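Long-range contact in 2-c-methyl-d-erythritol 2,4-cyclodiphosphate synthase (Plasmodium falciparum, PDB 4C81), which catalyses formation of 2-C-methyl-D-erythritol 2,4-cyclodiphosphate with release of CMP, a zinc-dependent step of the non-mevalonate route to isoprenoid precursors: residues Gln12-His17 with Glu172-Ile177. The protein carries 1 engineered substitution. Sequence-based numbering, arbitrary orientation.
Sequences QGYDIH and ECFANI. With ZN (zinc ion), chain B; ZN (zinc ion), chain C.
The phenol OH of Y14 donates a hydrogen bond to E172 OE1 at 3.0 Å, reaching it from above the carboxylate plane, and the carboxylate carbon lies at the edge of the tyrosine ring. The same OE1 binds a zinc ion, which H159 of the second subunit also ligates. Tyrosine suits the place because its rigid ring carries a hydroxyl out to this carboxylate. CG of Y14 lies anti to the backbone N (chi1 167°); CD1 rests over one face of the F174 ring, offset toward the rim, 3.6 Å from F174 CZ. The two ring planes are inclined at 53°. Farther along this face, the extended chain of Q12 runs beside N176, and its NE2 gives a weak bond of 3.3 Å to N176 OD1. Amides suit both places, since each can donate and accept: Q12 OE1 accepts from N176 of the second subunit, and N176 ND2 donates to Q12 of the third. F174 meets its counterpart in the third subunit edge-to-face.

The backbones fix this order. G13 and A175 form one antiparallel hydrogen-bonded pair, with G13 N to A175 O at 2.7 Å, and D15 and C173 form the next. On the opposite face, G13 adds no side chain beside A175, and small C173 and A175 lie against S68 of helix 64-77. D15, paired with C173, sends OD2 to a second zinc ion at 2.0 Å; H17 NE2, H67 and a water complete its shell, while D15 OD1 forms a salt bridge with K157 of the second subunit. In this trimeric YgbB (IspF) fold, the Q12, Y14 and F174 face of the central strands packs against neighbouring subunits; the other carries helix 64-77 and leads to the zinc- and CDP-binding active site.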
loop_
_atom_site.group_PDB
_atom_site.type_symbol
_atom_site.label_atom_id
_atom_site.label_comp_id
_atom_site.label_asym_id
_atom_site.label_seq_id
_atom_site.Cartn_x
_atom_site.Cartn_y
_atom_site.Cartn_z
ATOM N N GLN A 12 -6.364 -4.256 1.849
ATOM C CA GLN A 12 -5.940 -3.132 1.027
ATOM C C GLN A 12 -6.677 -3.178 -0.300
ATOM O O GLN A 12 -6.652 -4.188 -0.991
ATOM C CB GLN A 12 -4.442 -3.170 0.764
ATOM C CG GLN A 12 -3.946 -1.961 -0.009
ATOM C CD GLN A 12 -2.483 -2.034 -0.317
ATOM O OE1 GLN A 12 -2.057 -2.827 -1.156
ATOM N NE2 GLN A 12 -1.694 -1.205 0.359
ATOM N N GLY A 13 -7.325 -2.073 -0.643
ATOM C CA GLY A 13 -8.006 -1.931 -1.914
ATOM C C GLY A 13 -7.255 -0.936 -2.769
ATOM O O GLY A 13 -6.662 0.010 -2.255
ATOM N N TYR A 14 -7.235 -1.197 -4.069
ATOM C CA TYR A 14 -6.634 -0.294 -5.034
ATOM C C TYR A 14 -7.626 -0.041 -6.158
ATOM O O TYR A 14 -8.373 -0.937 -6.555
ATOM C CB TYR A 14 -5.353 -0.902 -5.596
ATOM C CG TYR A 14 -4.842 -0.188 -6.825
ATOM C CD1 TYR A 14 -4.119 0.986 -6.713
ATOM C CD2 TYR A 14 -5.091 -0.696 -8.097
ATOM C CE1 TYR A 14 -3.648 1.648 -7.838
ATOM C CE2 TYR A 14 -4.620 -0.050 -9.228
ATOM C CZ TYR A 14 -3.902 1.122 -9.090
ATOM O OH TYR A 14 -3.444 1.766 -10.211
ATOM N N ASP A 15 -7.646 1.186 -6.663
ATOM C CA ASP A 15 -8.405 1.485 -7.866
ATOM C C ASP A 15 -7.767 2.637 -8.625
ATOM O O ASP A 15 -7.039 3.459 -8.048
ATOM C CB ASP A 15 -9.860 1.808 -7.525
ATOM C CG ASP A 15 -10.780 1.739 -8.734
ATOM O OD1 ASP A 15 -10.426 1.094 -9.753
ATOM O OD2 ASP A 15 -11.869 2.343 -8.662
ATOM N N ILE A 16 -8.032 2.665 -9.928
ATOM C CA ILE A 16 -7.560 3.712 -10.824
ATOM C C ILE A 16 -8.632 3.948 -11.884
ATOM O O ILE A 16 -9.237 2.993 -12.386
ATOM C CB ILE A 16 -6.203 3.329 -11.495
ATOM C CG1 ILE A 16 -5.757 4.407 -12.494
ATOM C CG2 ILE A 16 -6.293 1.961 -12.177
ATOM C CD1 ILE A 16 -4.344 4.212 -13.030
ATOM N N HIS A 17 -8.885 5.219 -12.205
ATOM C CA HIS A 17 -9.749 5.562 -13.330
ATOM C C HIS A 17 -9.166 6.699 -14.148
ATOM O O HIS A 17 -8.474 7.571 -13.615
ATOM C CB HIS A 17 -11.167 5.896 -12.858
ATOM C CG HIS A 17 -11.957 4.686 -12.462
ATOM N ND1 HIS A 17 -12.397 3.755 -13.378
ATOM C CD2 HIS A 17 -12.352 4.237 -11.248
ATOM C CE1 HIS A 17 -13.046 2.793 -12.745
ATOM N NE2 HIS A 17 -13.033 3.061 -11.453
ATOM N N GLU A 172 -5.819 7.700 -8.687
ATOM C CA GLU A 172 -5.812 6.393 -8.032
ATOM C C GLU A 172 -5.971 6.490 -6.525
ATOM O O GLU A 172 -5.798 7.556 -5.924
ATOM C CB GLU A 172 -4.591 5.552 -8.442
ATOM C CG GLU A 172 -3.228 6.023 -7.974
ATOM C CD GLU A 172 -2.095 5.127 -8.494
ATOM O OE1 GLU A 172 -2.281 4.463 -9.541
ATOM O OE2 GLU A 172 -1.023 5.091 -7.854
ATOM N N CYS A 173 -6.367 5.369 -5.932
ATOM C CA CYS A 173 -6.684 5.309 -4.508
ATOM C C CYS A 173 -6.165 4.006 -3.921
ATOM O O CYS A 173 -6.309 2.946 -4.536
ATOM C CB CYS A 173 -8.204 5.395 -4.292
ATOM S SG CYS A 173 -8.680 5.594 -2.559
ATOM N N PHE A 174 -5.555 4.102 -2.739
ATOM C CA PHE A 174 -5.255 2.956 -1.891
ATOM C C PHE A 174 -6.069 3.083 -0.616
ATOM O O PHE A 174 -5.962 4.078 0.087
ATOM C CB PHE A 174 -3.768 2.916 -1.529
ATOM C CG PHE A 174 -2.880 2.566 -2.676
ATOM C CD1 PHE A 174 -2.492 3.537 -3.586
ATOM C CD2 PHE A 174 -2.436 1.264 -2.857
ATOM C CE1 PHE A 174 -1.666 3.218 -4.661
ATOM C CE2 PHE A 174 -1.608 0.941 -3.925
ATOM C CZ PHE A 174 -1.228 1.916 -4.827
ATOM N N ALA A 175 -6.887 2.080 -0.326
ATOM C CA ALA A 175 -7.687 2.062 0.891
ATOM C C ALA A 175 -7.171 0.942 1.783
ATOM O O ALA A 175 -7.055 -0.188 1.335
ATOM C CB ALA A 175 -9.155 1.841 0.558
ATOM N N ASN A 176 -6.863 1.271 3.035
ATOM C CA ASN A 176 -6.322 0.319 3.993
ATOM C C ASN A 176 -7.261 0.213 5.175
ATOM O O ASN A 176 -7.664 1.227 5.743
ATOM C CB ASN A 176 -4.951 0.778 4.478
ATOM C CG ASN A 176 -3.991 1.014 3.343
ATOM O OD1 ASN A 176 -3.238 0.119 2.964
ATOM N ND2 ASN A 176 -4.031 2.214 2.769
ATOM N N ILE A 177 -7.597 -1.015 5.552
ATOM C CA ILE A 177 -8.619 -1.243 6.569
ATOM C C ILE A 177 -8.240 -2.373 7.520
ATOM O O ILE A 177 -7.500 -3.288 7.152
ATOM C CB ILE A 177 -9.972 -1.546 5.887
ATOM C CG1 ILE A 177 -11.134 -1.320 6.855
ATOM C CG2 ILE A 177 -9.990 -2.949 5.278
ATOM C CD1 ILE A 177 -12.468 -1.284 6.165
HETATM ZN ZN ZN B . -13.344 1.759 -9.905
HETATM ZN ZN ZN C . -0.653 3.709 -11.058
HETATM O O HOH W 1 -13.366 -0.053 -10.094
#